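Local structure of Dye-decolorizing peroxidase Tfu_3078 (Thermobifida fusca, 5FW4) at residues Trp215-Phe220 with Tyr359-Arg364; Leu277-Ile282 with Gly372-Ala377; Arg281-Leu286 with Tyr403-Gly408. The protein uses heme b and hydrogen peroxide to oxidise a wide range of compounds, notably anthraquinone dyes, although its physiological substrate is unknown. One frame throughout, in Å; residues are numbered along the deposited sequence.

Contact 1 (Trp215-Phe220 with Tyr359-Arg364); sequences WSLRGF and YDQGWR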
loop_
_atom_site.group_PDB
_atom_site.type_symbol
_atom_site.label_atom_id
_atom_site.label_comp_id
_atom_site.label_asym_id
_atom_site.label_seq_id
_atom_site.Cartn_x
_atom_site.Cartn_y
_atom_site.Cartn_z
ATOM N N TRP A 215 -0.984 -3.565 -16.362
ATOM C CA TRP A 215 -1.477 -2.806 -15.203
ATOM C C TRP A 215 -1.242 -3.596 -13.959
ATOM O O TRP A 215 -1.136 -4.812 -13.989
ATOM C CB TRP A 215 -2.974 -2.458 -15.339
ATOM C CG TRP A 215 -3.883 -3.630 -15.478
ATOM C CD1 TRP A 215 -4.328 -4.187 -16.631
ATOM C CD2 TRP A 215 -4.458 -4.400 -14.415
ATOM N NE1 TRP A 215 -5.145 -5.250 -16.360
ATOM C CE2 TRP A 215 -5.247 -5.404 -15.009
ATOM C CE3 TRP A 215 -4.404 -4.320 -13.016
ATOM C CZ2 TRP A 215 -5.956 -6.338 -14.258
ATOM C CZ3 TRP A 215 -5.112 -5.239 -12.267
ATOM C CH2 TRP A 215 -5.877 -6.242 -12.889
ATOM N N SER A 216 -1.170 -2.907 -12.848
ATOM C CA SER A 216 -1.092 -3.589 -11.554
ATOM C C SER A 216 -1.773 -2.807 -10.455
ATOM O O SER A 216 -1.853 -1.594 -10.532
ATOM C CB SER A 216 0.358 -3.773 -11.104
ATOM O OG SER A 216 0.926 -2.516 -10.889
ATOM N N LEU A 217 -2.130 -3.508 -9.387
ATOM C CA LEU A 217 -2.736 -2.891 -8.214
ATOM C C LEU A 217 -2.434 -3.683 -6.972
ATOM O O LEU A 217 -2.652 -4.877 -6.907
ATOM C CB LEU A 217 -4.256 -2.725 -8.433
ATOM C CG LEU A 217 -4.964 -1.903 -7.349
ATOM C CD1 LEU A 217 -4.460 -0.491 -7.167
ATOM C CD2 LEU A 217 -6.453 -1.858 -7.650
ATOM N N ARG A 218 -1.930 -3.000 -5.966
ATOM C CA ARG A 218 -1.724 -3.563 -4.644
ATOM C C ARG A 218 -3.059 -3.385 -3.804
ATOM O O ARG A 218 -3.674 -2.336 -3.888
ATOM C CB ARG A 218 -0.620 -2.790 -3.992
ATOM C CG ARG A 218 0.724 -3.001 -4.718
ATOM C CD ARG A 218 1.737 -2.163 -4.004
ATOM N NE ARG A 218 2.097 -2.690 -2.722
ATOM C CZ ARG A 218 2.068 -2.017 -1.583
ATOM N NH1 ARG A 218 1.628 -0.769 -1.535
ATOM N NH2 ARG A 218 2.403 -2.622 -0.468
ATOM N N GLY A 219 -3.394 -4.361 -2.958
ATOM C CA GLY A 219 -4.538 -4.274 -2.010
ATOM C C GLY A 219 -4.175 -4.823 -0.647
ATOM O O GLY A 219 -3.083 -5.380 -0.417
ATOM N N PHE A 220 -5.062 -4.640 0.313
ATOM C CA PHE A 220 -4.795 -5.015 1.675
ATOM C C PHE A 220 -6.073 -5.361 2.354
ATOM O O PHE A 220 -7.127 -4.924 1.880
ATOM C CB PHE A 220 -4.077 -3.904 2.475
ATOM C CG PHE A 220 -4.789 -2.579 2.512
ATOM C CD1 PHE A 220 -5.779 -2.336 3.505
ATOM C CD2 PHE A 220 -4.588 -1.624 1.528
ATOM C CE1 PHE A 220 -6.411 -1.096 3.533
ATOM C CE2 PHE A 220 -5.209 -0.407 1.548
ATOM C CZ PHE A 220 -6.203 -0.158 2.545
ATOM N N TYR A 359 -8.136 -1.301 -1.595
ATOM C CA TYR A 359 -7.057 -0.483 -2.166
ATOM C C TYR A 359 -7.255 0.940 -1.805
ATOM O O TYR A 359 -8.436 1.431 -1.648
ATOM C CB TYR A 359 -6.917 -0.648 -3.685
ATOM C CG TYR A 359 -7.964 -0.032 -4.579
ATOM C CD1 TYR A 359 -7.837 1.255 -5.045
ATOM C CD2 TYR A 359 -9.063 -0.768 -4.996
ATOM C CE1 TYR A 359 -8.746 1.803 -5.926
ATOM C CE2 TYR A 359 -10.013 -0.239 -5.849
ATOM C CZ TYR A 359 -9.877 1.062 -6.295
ATOM O OH TYR A 359 -10.821 1.623 -7.138
ATOM N N ASP A 360 -6.132 1.588 -1.569
ATOM C CA ASP A 360 -6.022 2.998 -1.249
ATOM C C ASP A 360 -4.902 3.579 -2.064
ATOM O O ASP A 360 -3.696 3.280 -1.846
ATOM C CB ASP A 360 -5.817 3.195 0.243
ATOM C CG ASP A 360 -5.867 4.683 0.682
ATOM O OD1 ASP A 360 -5.663 5.605 -0.157
ATOM O OD2 ASP A 360 -6.026 4.928 1.905
ATOM N N GLN A 361 -5.300 4.372 -3.054
ATOM C CA GLN A 361 -4.400 5.023 -3.966
ATOM C C GLN A 361 -4.498 6.530 -3.827
ATOM O O GLN A 361 -4.275 7.283 -4.775
ATOM C CB GLN A 361 -4.639 4.523 -5.402
ATOM C CG GLN A 361 -4.291 3.041 -5.582
ATOM C CD GLN A 361 -2.783 2.755 -5.518
ATOM O OE1 GLN A 361 -2.321 1.942 -4.731
ATOM N NE2 GLN A 361 -2.043 3.445 -6.321
ATOM N N GLY A 362 -4.856 6.984 -2.630
ATOM C CA GLY A 362 -4.925 8.423 -2.368
ATOM C C GLY A 362 -6.019 9.155 -3.178
ATOM O O GLY A 362 -7.224 8.816 -3.116
ATOM N N TRP A 363 -5.618 10.204 -3.890
ATOM C CA TRP A 363 -6.568 11.093 -4.591
ATOM C C TRP A 363 -6.081 11.281 -6.026
ATOM O O TRP A 363 -4.884 11.213 -6.325
ATOM C CB TRP A 363 -6.732 12.443 -3.869
ATOM C CG TRP A 363 -7.444 12.313 -2.601
ATOM C CD1 TRP A 363 -8.795 12.591 -2.370
ATOM C CD2 TRP A 363 -6.901 11.861 -1.347
ATOM N NE1 TRP A 363 -9.101 12.304 -1.044
ATOM C CE2 TRP A 363 -7.967 11.827 -0.412
ATOM C CE3 TRP A 363 -5.624 11.443 -0.929
ATOM C CZ2 TRP A 363 -7.785 11.428 0.925
ATOM C CZ3 TRP A 363 -5.452 11.035 0.403
ATOM C CH2 TRP A 363 -6.539 11.048 1.315
ATOM N N ARG A 364 -7.028 11.507 -6.909
ATOM C CA ARG A 364 -6.782 11.610 -8.331
ATOM C C ARG A 364 -7.107 13.055 -8.762
ATOM O O ARG A 364 -7.310 13.909 -7.895
ATOM C CB ARG A 364 -7.608 10.476 -9.004
ATOM C CG ARG A 364 -8.570 10.878 -10.084
ATOM C CD ARG A 364 -9.709 9.914 -10.331
ATOM N NE ARG A 364 -9.290 8.545 -10.347
ATOM C CZ ARG A 364 -10.085 7.540 -10.668
ATOM N NH1 ARG A 364 -11.321 7.768 -11.057
ATOM N NH2 ARG A 364 -9.614 6.300 -10.617
HETATM O O HOH W 1 -3.673 0.191 -2.602
#
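The seam between the two ferredoxin-like sheets of a DyP-type peroxidase runs here past Leu217 and Tyr359, on edge strands of this chain, whose segments here run at 120° to each other. No direct hydrogen bond joins the two segments; side chains and one water make the connection. Leu217 holds CG anti to its backbone N (chi1 -172°), and its two methyls diverge to separate partners. CD2 lies over one face of the Tyr359 ring, 4.1 Å from the ring centroid and offset toward the rim, a CH-pi contact in which the two side chains cross at about a right angle. CD1 meets the methylene of Gln361, 3.9 Å from its CG. Farther along, Phe220 turns the edge of its ring to Asp360, Phe220 CE2 lying 3.9 Å from Asp360 CB. Between these contacts a water accepts the N-H of Asp360 at 3.0 Å and stands 2.8 Å from the carbonyl O of Arg218, bridging the backbones across the seam. Asp360 OD1 accepts the N-H of Gly362 at 2.9 Å, an Asx turn, and is also salt-bridged to Arg369, while OD2 bonds to Thr197 of the second subunit. Gln361 and Gly362 together form a classic bulge opposite Asp370. Strand 211-220 has strand 81-89 as its sheet neighbour and strand 353-363 has strand 369-379; Arg281 of strand 275-284 packs against both Leu217 and Tyr359.

Contact 2 (Leu277-Ile282 with Gly372-Ala377); sequences LVVRRI and GLLFMA. With HEM (protoporphyrin IX containing Fe), chain C.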
loop_
_atom_site.group_PDB
_atom_site.type_symbol
_atom_site.label_atom_id
_atom_site.label_comp_id
_atom_site.label_asym_id
_atom_site.label_seq_id
_atom_site.Cartn_x
_atom_site.Cartn_y
_atom_site.Cartn_z
ATOM N N LEU A 277 -10.687 -16.521 -12.741
ATOM C CA LEU A 277 -10.635 -15.309 -11.944
ATOM C C LEU A 277 -11.193 -14.132 -12.728
ATOM O O LEU A 277 -10.686 -13.788 -13.807
ATOM C CB LEU A 277 -9.174 -14.987 -11.545
ATOM C CG LEU A 277 -8.943 -13.630 -10.861
ATOM C CD1 LEU A 277 -9.591 -13.573 -9.503
ATOM C CD2 LEU A 277 -7.450 -13.329 -10.729
ATOM N N VAL A 278 -12.263 -13.518 -12.203
ATOM C CA VAL A 278 -12.655 -12.222 -12.668
ATOM C C VAL A 278 -12.138 -11.207 -11.671
ATOM O O VAL A 278 -12.460 -11.282 -10.461
ATOM C CB VAL A 278 -14.185 -12.064 -12.825
ATOM C CG1 VAL A 278 -14.509 -10.638 -13.205
ATOM C CG2 VAL A 278 -14.718 -13.039 -13.865
ATOM N N VAL A 279 -11.341 -10.256 -12.166
ATOM C CA VAL A 279 -10.879 -9.162 -11.329
ATOM C C VAL A 279 -11.518 -7.876 -11.782
ATOM O O VAL A 279 -11.586 -7.570 -12.981
ATOM C CB VAL A 279 -9.334 -9.052 -11.233
ATOM C CG1 VAL A 279 -8.693 -9.093 -12.582
ATOM C CG2 VAL A 279 -8.911 -7.792 -10.499
ATOM N N ARG A 280 -11.998 -7.113 -10.810
ATOM C CA ARG A 280 -12.554 -5.807 -11.099
ATOM C C ARG A 280 -11.960 -4.804 -10.116
ATOM O O ARG A 280 -11.922 -5.054 -8.897
ATOM C CB ARG A 280 -14.103 -5.860 -10.982
ATOM C CG ARG A 280 -14.793 -6.917 -11.834
ATOM C CD ARG A 280 -14.881 -6.526 -13.313
ATOM N NE ARG A 280 -16.018 -5.621 -13.538
ATOM C CZ ARG A 280 -16.607 -5.368 -14.699
ATOM N NH1 ARG A 280 -16.207 -5.943 -15.820
ATOM N NH2 ARG A 280 -17.659 -4.542 -14.721
ATOM N N ARG A 281 -11.475 -3.694 -10.634
ATOM C CA ARG A 281 -11.054 -2.588 -9.806
ATOM C C ARG A 281 -12.305 -1.719 -9.629
ATOM O O ARG A 281 -12.771 -1.133 -10.577
ATOM C CB ARG A 281 -9.967 -1.777 -10.473
ATOM C CG ARG A 281 -9.435 -0.646 -9.619
ATOM C CD ARG A 281 -8.518 0.211 -10.431
ATOM N NE ARG A 281 -8.065 1.421 -9.750
ATOM C CZ ARG A 281 -6.831 1.884 -9.789
ATOM N NH1 ARG A 281 -5.888 1.218 -10.446
ATOM N NH2 ARG A 281 -6.524 3.000 -9.145
ATOM N N ILE A 282 -12.802 -1.659 -8.416
ATOM C CA ILE A 282 -14.094 -0.931 -8.155
ATOM C C ILE A 282 -13.848 0.216 -7.213
ATOM O O ILE A 282 -13.600 0.009 -6.033
ATOM C CB ILE A 282 -15.107 -1.825 -7.513
ATOM C CG1 ILE A 282 -15.179 -3.169 -8.183
ATOM C CG2 ILE A 282 -16.487 -1.142 -7.508
ATOM C CD1 ILE A 282 -15.562 -3.071 -9.575
ATOM N N GLY A 372 -11.029 1.901 -2.923
ATOM C CA GLY A 372 -11.880 0.897 -3.384
ATOM C C GLY A 372 -11.706 -0.506 -2.991
ATOM O O GLY A 372 -11.128 -0.830 -2.005
ATOM N N LEU A 373 -12.380 -1.342 -3.757
ATOM C CA LEU A 373 -12.350 -2.800 -3.654
ATOM C C LEU A 373 -11.699 -3.362 -4.914
ATOM O O LEU A 373 -12.193 -3.179 -6.061
ATOM C CB LEU A 373 -13.758 -3.386 -3.505
ATOM C CG LEU A 373 -13.902 -4.906 -3.361
ATOM C CD1 LEU A 373 -13.252 -5.324 -2.047
ATOM C CD2 LEU A 373 -15.374 -5.369 -3.412
ATOM N N LEU A 374 -10.556 -4.022 -4.716
ATOM C CA LEU A 374 -9.990 -4.858 -5.730
ATOM C C LEU A 374 -10.739 -6.173 -5.607
ATOM O O LEU A 374 -10.386 -7.060 -4.825
ATOM C CB LEU A 374 -8.477 -4.994 -5.521
ATOM C CG LEU A 374 -7.778 -5.910 -6.500
ATOM C CD1 LEU A 374 -8.035 -5.479 -7.928
ATOM C CD2 LEU A 374 -6.306 -5.830 -6.155
ATOM N N PHE A 375 -11.844 -6.265 -6.345
ATOM C CA PHE A 375 -12.743 -7.385 -6.249
ATOM C C PHE A 375 -12.226 -8.564 -7.044
ATOM O O PHE A 375 -11.812 -8.403 -8.177
ATOM C CB PHE A 375 -14.087 -6.956 -6.832
ATOM C CG PHE A 375 -15.059 -8.071 -7.042
ATOM C CD1 PHE A 375 -15.015 -8.859 -8.195
ATOM C CD2 PHE A 375 -16.122 -8.255 -6.139
ATOM C CE1 PHE A 375 -15.956 -9.862 -8.401
ATOM C CE2 PHE A 375 -17.038 -9.269 -6.336
ATOM C CZ PHE A 375 -16.975 -10.066 -7.465
ATOM N N MET A 376 -12.278 -9.758 -6.461
ATOM C CA MET A 376 -11.804 -10.938 -7.148
ATOM C C MET A 376 -12.761 -12.088 -6.927
ATOM O O MET A 376 -12.941 -12.532 -5.791
ATOM C CB MET A 376 -10.373 -11.306 -6.694
ATOM C CG MET A 376 -9.315 -10.349 -7.176
ATOM S SD MET A 376 -7.605 -10.939 -7.017
ATOM C CE MET A 376 -7.235 -10.329 -5.410
ATOM N N ALA A 377 -13.377 -12.565 -8.004
ATOM C CA ALA A 377 -14.251 -13.724 -7.930
ATOM C C ALA A 377 -13.656 -14.906 -8.672
ATOM O O ALA A 377 -13.236 -14.783 -9.811
ATOM C CB ALA A 377 -15.635 -13.421 -8.463
HETATM C CHA HEM C . -22.193 -10.036 -0.806
HETATM C CHB HEM C . -20.032 -5.703 -0.742
HETATM C CHC HEM C . -19.399 -6.029 -5.524
HETATM C CHD HEM C . -21.316 -10.475 -5.539
HETATM C C1A HEM C . -21.657 -8.840 -0.396
HETATM C C2A HEM C . -21.720 -8.375 0.933
HETATM C C3A HEM C . -21.135 -7.151 0.940
HETATM C C4A HEM C . -20.701 -6.860 -0.359
HETATM C CMA HEM C . -20.921 -6.273 2.114
HETATM C CAA HEM C . -22.363 -9.074 2.104
HETATM C CBA HEM C . -21.402 -9.959 2.890
HETATM C CGA HEM C . -21.038 -11.193 2.117
HETATM O O1A HEM C . -19.880 -11.266 1.624
HETATM O O2A HEM C . -21.877 -12.119 1.987
HETATM C C1B HEM C . -19.678 -5.426 -2.075
HETATM C C2B HEM C . -19.032 -4.234 -2.482
HETATM C C3B HEM C . -18.837 -4.305 -3.834
HETATM C C4B HEM C . -19.384 -5.603 -4.229
HETATM C CMB HEM C . -18.623 -3.117 -1.564
HETATM C CAB HEM C . -18.171 -3.392 -4.770
HETATM C CBB HEM C . -17.431 -2.350 -4.388
HETATM C C1C HEM C . -19.857 -7.253 -5.953
HETATM C C2C HEM C . -19.799 -7.695 -7.258
HETATM C C3C HEM C . -20.332 -8.978 -7.253
HETATM C C4C HEM C . -20.725 -9.290 -5.931
HETATM C CMC HEM C . -19.225 -6.861 -8.374
HETATM C CAC HEM C . -20.607 -9.939 -8.311
HETATM C CBC HEM C . -20.726 -9.599 -9.556
HETATM C C1D HEM C . -21.696 -10.665 -4.200
HETATM C C2D HEM C . -22.356 -11.906 -3.780
HETATM C C3D HEM C . -22.610 -11.773 -2.458
HETATM C C4D HEM C . -22.111 -10.449 -2.102
HETATM C CMD HEM C . -22.680 -13.127 -4.624
HETATM C CAD HEM C . -23.264 -12.810 -1.566
HETATM C CBD HEM C . -24.783 -12.716 -1.740
HETATM C CGD HEM C . -25.472 -13.828 -0.980
HETATM O O1D HEM C . -25.548 -14.990 -1.427
HETATM O O2D HEM C . -25.963 -13.569 0.139
HETATM N NA HEM C . -21.035 -7.893 -1.183
HETATM N NB HEM C . -19.861 -6.206 -3.139
HETATM N NC HEM C . -20.454 -8.210 -5.179
HETATM N ND HEM C . -21.553 -9.793 -3.167
HETATM FE FE HEM C . -20.800 -8.048 -3.156
#
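Phe375 sets CG anti to its backbone N (chi1 169°), and Ile282, with CG1 anti to the carbonyl carbon, runs alongside it in the same direction, CG1 standing 4.2 Å from Phe375 CB. From this pair of positions both reach the heme. Phe375 CE2 comes within 3.3 Å of heme C2C, with the heme methyl CMC over one face of the ring, and Ile282 CG2 touches the heme vinyl carbon CBB at 3.5 Å. Leu373, also anti at chi1, adds CD2 at 3.6 Å from heme C3B. These three residues point to the same side of a regular antiparallel ladder between the inner strands of the C-terminal ferredoxin-like sheet, where six backbone hydrogen bonds of 2.8-2.9 Å tie Val278 to Ala377, Arg280 to Phe375 and Ile282 to Leu373. Leu373 and Phe375 also line the oxygen-molecule pocket with Arg354 and Asp242, the probable proton acceptor. Arg280 shares this face, its methylenes beside the Phe375 ring, but its chain bends at chi2 and chi3 and carries the guanidinium off to Asp173, Ser409 and His406. The opposite face is aliphatic in its cross-strand contacts: Val279 CG2 meets Leu374 CD1 at 3.6 Å, and Leu277 CD1 lies 3.7 Å from Met376 CB. Leu217 and Trp215 of strand 211-220 cover part of that side.

Contact 3 (Arg281-Leu286 with Tyr403-Gly408); sequences RIRMLL and YIRHEG. With HEM (protoporphyrin IX containing Fe), chain C.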
loop_
_atom_site.group_PDB
_atom_site.type_symbol
_atom_site.label_atom_id
_atom_site.label_comp_id
_atom_site.label_asym_id
_atom_site.label_seq_id
_atom_site.Cartn_x
_atom_site.Cartn_y
_atom_site.Cartn_z
ATOM N N ARG A 281 -11.475 -3.694 -10.634
ATOM C CA ARG A 281 -11.054 -2.588 -9.806
ATOM C C ARG A 281 -12.305 -1.719 -9.629
ATOM O O ARG A 281 -12.771 -1.133 -10.577
ATOM C CB ARG A 281 -9.967 -1.777 -10.473
ATOM C CG ARG A 281 -9.435 -0.646 -9.619
ATOM C CD ARG A 281 -8.518 0.211 -10.431
ATOM N NE ARG A 281 -8.065 1.421 -9.750
ATOM C CZ ARG A 281 -6.831 1.884 -9.789
ATOM N NH1 ARG A 281 -5.888 1.218 -10.446
ATOM N NH2 ARG A 281 -6.524 3.000 -9.145
ATOM N N ILE A 282 -12.802 -1.659 -8.416
ATOM C CA ILE A 282 -14.094 -0.931 -8.155
ATOM C C ILE A 282 -13.848 0.216 -7.213
ATOM O O ILE A 282 -13.600 0.009 -6.033
ATOM C CB ILE A 282 -15.107 -1.825 -7.513
ATOM C CG1 ILE A 282 -15.179 -3.169 -8.183
ATOM C CG2 ILE A 282 -16.487 -1.142 -7.508
ATOM C CD1 ILE A 282 -15.562 -3.071 -9.575
ATOM N N ARG A 283 -13.917 1.420 -7.734
ATOM C CA ARG A 283 -13.724 2.619 -6.960
ATOM C C ARG A 283 -14.981 2.817 -6.085
ATOM O O ARG A 283 -16.072 2.596 -6.564
ATOM C CB ARG A 283 -13.541 3.812 -7.878
ATOM C CG ARG A 283 -13.247 5.121 -7.130
ATOM C CD ARG A 283 -12.896 6.318 -7.992
ATOM N NE ARG A 283 -13.833 6.661 -9.058
ATOM C CZ ARG A 283 -14.864 7.498 -8.957
ATOM N NH1 ARG A 283 -15.115 8.143 -7.820
ATOM N NH2 ARG A 283 -15.607 7.740 -10.037
ATOM N N MET A 284 -14.751 3.179 -4.822
ATOM C CA MET A 284 -15.837 3.520 -3.845
ATOM C C MET A 284 -16.005 5.025 -3.738
ATOM O O MET A 284 -15.044 5.764 -3.567
ATOM C CB MET A 284 -15.506 2.928 -2.483
ATOM C CG MET A 284 -15.588 1.425 -2.452
ATOM S SD MET A 284 -15.053 0.802 -0.929
ATOM C CE MET A 284 -15.542 -0.853 -0.930
ATOM N N LEU A 285 -17.252 5.524 -3.810
ATOM C CA LEU A 285 -17.502 6.957 -3.630
ATOM C C LEU A 285 -17.663 7.238 -2.142
ATOM O O LEU A 285 -18.794 7.361 -1.611
ATOM C CB LEU A 285 -18.783 7.416 -4.396
ATOM C CG LEU A 285 -18.594 7.824 -5.872
ATOM C CD1 LEU A 285 -17.892 6.732 -6.679
ATOM C CD2 LEU A 285 -19.893 8.269 -6.564
ATOM N N LEU A 286 -16.549 7.333 -1.444
ATOM C CA LEU A 286 -16.603 7.285 0.004
ATOM C C LEU A 286 -17.150 8.552 0.610
ATOM O O LEU A 286 -17.821 8.506 1.652
ATOM C CB LEU A 286 -15.226 6.941 0.591
ATOM C CG LEU A 286 -14.745 5.533 0.293
ATOM C CD1 LEU A 286 -13.286 5.371 0.754
ATOM C CD2 LEU A 286 -15.601 4.421 0.903
ATOM N N TYR A 403 -22.737 4.074 -5.443
ATOM C CA TYR A 403 -21.579 4.392 -4.623
ATOM C C TYR A 403 -20.303 3.742 -5.144
ATOM O O TYR A 403 -19.309 3.787 -4.446
ATOM C CB TYR A 403 -21.789 3.960 -3.196
ATOM C CG TYR A 403 -22.980 4.728 -2.588
ATOM C CD1 TYR A 403 -22.844 6.041 -2.189
ATOM C CD2 TYR A 403 -24.210 4.145 -2.504
ATOM C CE1 TYR A 403 -23.968 6.790 -1.688
ATOM C CE2 TYR A 403 -25.307 4.856 -1.996
ATOM C CZ TYR A 403 -25.153 6.177 -1.596
ATOM O OH TYR A 403 -26.279 6.904 -1.085
ATOM N N ILE A 404 -20.406 3.090 -6.281
ATOM C CA ILE A 404 -19.253 2.388 -6.877
ATOM C C ILE A 404 -19.110 2.625 -8.367
ATOM O O ILE A 404 -20.093 2.870 -9.055
ATOM C CB ILE A 404 -19.316 0.853 -6.663
ATOM C CG1 ILE A 404 -20.413 0.211 -7.535
ATOM C CG2 ILE A 404 -19.368 0.517 -5.190
ATOM C CD1 ILE A 404 -20.662 -1.261 -7.297
ATOM N N ARG A 405 -17.872 2.489 -8.875
ATOM C CA ARG A 405 -17.628 2.597 -10.294
ATOM C C ARG A 405 -16.686 1.506 -10.701
ATOM O O ARG A 405 -15.573 1.472 -10.191
ATOM C CB ARG A 405 -17.008 3.957 -10.631
ATOM C CG ARG A 405 -17.927 5.136 -10.399
ATOM C CD ARG A 405 -19.118 5.132 -11.349
ATOM N NE ARG A 405 -19.944 6.328 -11.182
ATOM C CZ ARG A 405 -21.049 6.424 -10.418
ATOM N NH1 ARG A 405 -21.503 5.410 -9.682
ATOM N NH2 ARG A 405 -21.683 7.579 -10.377
ATOM N N HIS A 406 -17.118 0.621 -11.602
ATOM C CA HIS A 406 -16.217 -0.380 -12.159
ATOM C C HIS A 406 -15.211 0.244 -13.142
ATOM O O HIS A 406 -15.556 0.588 -14.266
ATOM C CB HIS A 406 -17.045 -1.470 -12.846
ATOM C CG HIS A 406 -17.762 -2.390 -11.900
ATOM N ND1 HIS A 406 -17.335 -3.673 -11.659
ATOM C CD2 HIS A 406 -18.877 -2.220 -11.148
ATOM C CE1 HIS A 406 -18.146 -4.260 -10.801
ATOM N NE2 HIS A 406 -19.104 -3.402 -10.486
ATOM N N GLU A 407 -13.932 0.323 -12.761
ATOM C CA GLU A 407 -12.929 1.006 -13.602
ATOM C C GLU A 407 -11.843 0.110 -14.234
ATOM O O GLU A 407 -11.190 0.519 -15.182
ATOM C CB GLU A 407 -12.242 2.113 -12.788
ATOM C CG GLU A 407 -13.196 3.210 -12.332
ATOM C CD GLU A 407 -12.514 4.304 -11.550
ATOM O OE1 GLU A 407 -11.440 4.084 -10.967
ATOM O OE2 GLU A 407 -13.043 5.418 -11.511
ATOM N N GLY A 408 -11.668 -1.086 -13.716
ATOM C CA GLY A 408 -10.697 -2.034 -14.272
ATOM C C GLY A 408 -11.388 -3.384 -14.326
ATOM O O GLY A 408 -12.233 -3.677 -13.487
HETATM C CHA HEM C . -22.193 -10.036 -0.806
HETATM C CHB HEM C . -20.032 -5.703 -0.742
HETATM C CHC HEM C . -19.399 -6.029 -5.524
HETATM C CHD HEM C . -21.316 -10.475 -5.539
HETATM C C1A HEM C . -21.657 -8.840 -0.396
HETATM C C2A HEM C . -21.720 -8.375 0.933
HETATM C C3A HEM C . -21.135 -7.151 0.940
HETATM C C4A HEM C . -20.701 -6.860 -0.359
HETATM C CMA HEM C . -20.921 -6.273 2.114
HETATM C CAA HEM C . -22.363 -9.074 2.104
HETATM C CBA HEM C . -21.402 -9.959 2.890
HETATM C CGA HEM C . -21.038 -11.193 2.117
HETATM O O1A HEM C . -19.880 -11.266 1.624
HETATM O O2A HEM C . -21.877 -12.119 1.987
HETATM C C1B HEM C . -19.678 -5.426 -2.075
HETATM C C2B HEM C . -19.032 -4.234 -2.482
HETATM C C3B HEM C . -18.837 -4.305 -3.834
HETATM C C4B HEM C . -19.384 -5.603 -4.229
HETATM C CMB HEM C . -18.623 -3.117 -1.564
HETATM C CAB HEM C . -18.171 -3.392 -4.770
HETATM C CBB HEM C . -17.431 -2.350 -4.388
HETATM C C1C HEM C . -19.857 -7.253 -5.953
HETATM C C2C HEM C . -19.799 -7.695 -7.258
HETATM C C3C HEM C . -20.332 -8.978 -7.253
HETATM C C4C HEM C . -20.725 -9.290 -5.931
HETATM C CMC HEM C . -19.225 -6.861 -8.374
HETATM C CAC HEM C . -20.607 -9.939 -8.311
HETATM C CBC HEM C . -20.726 -9.599 -9.556
HETATM C C1D HEM C . -21.696 -10.665 -4.200
HETATM C C2D HEM C . -22.356 -11.906 -3.780
HETATM C C3D HEM C . -22.610 -11.773 -2.458
HETATM C C4D HEM C . -22.111 -10.449 -2.102
HETATM C CMD HEM C . -22.680 -13.127 -4.624
HETATM C CAD HEM C . -23.264 -12.810 -1.566
HETATM C CBD HEM C . -24.783 -12.716 -1.740
HETATM C CGD HEM C . -25.472 -13.828 -0.980
HETATM O O1D HEM C . -25.548 -14.990 -1.427
HETATM O O2D HEM C . -25.963 -13.569 0.139
HETATM N NA HEM C . -21.035 -7.893 -1.183
HETATM N NB HEM C . -19.861 -6.206 -3.139
HETATM N NC HEM C . -20.454 -8.210 -5.179
HETATM N ND HEM C . -21.553 -9.793 -3.167
HETATM FE FE HEM C . -20.800 -8.048 -3.156
HETATM O O HOH W 2 -9.874 3.139 -8.913
HETATM O O HOH W 3 -14.934 6.894 -12.539
HETATM O O HOH W 4 -18.213 8.961 -10.663
#
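Arg283 and Glu407 meet obliquely, their guanidinium and carboxylate planes 43° apart. The arginine chain bends at chi3 (53°) and aims NE at Glu407 OE2, a nearly straight hydrogen bond of 2.9 Å within a salt bridge; the oxygen lies in the guanidinium plane, yet the N-H comes from above the carboxylate. A water spans Arg283 NH2 and the same OE2, and another takes the N-H of Arg281 NE at 2.6 Å and donates to Glu407 OE1, which is also salt-bridged to Arg364. Replacing Arg283 by a leucine would probably leave Glu407 OE2 without this charged mate and the bridging water without its N-H from this side chain. Arg405 brings its CG to 3.5 Å from Arg283 NH2, the two guanidiniums turned 69° against each other. Its own guanidinium has Leu285 CD2 over one face and is steadied by a hydrogen bond of 3.0 Å from Arg405 NH1 to Ile404 O. On the reverse face of the strands, Ile404 lies side by side with Ile282 and touches the heme vinyl CBB with CG2, at 3.6 Å. His406, whose ND1 is bonded to Arg280, presents its ring edge to heme methyl CMC, CE1 standing 3.7 Å away. Glu407 and Gly408 both face Arg281, a classic beta bulge, in an antiparallel pair with a hydrated charge network on one face and the heme-pocket wall of a DyP-type peroxidase on the other.

How the contacts relate
Contacts 2 and 3 share strand 275-284, each pairing it with a different neighbour, 369-379 or 404-414, within one antiparallel sheet; contact 1 instead joins that sheet's outer strand 353-363 to the N-terminal sheet. All three are largely buried, but contact 2 is the most central and wholly buried, relying across its strands on backbone hydrogen bonds and apolar contacts, with its arginines paired outside the two segments. Contact 3, farther out, adds arginine-carboxylate pairs and waters, and contact 1 has water in place of direct backbone bonding. Contacts 2 and 3 both wall the heme. Tyr359 of contact 1 packs on Ile282 and Leu373, while Arg364, in the same segment, salt-bridges Glu407 of contact 3.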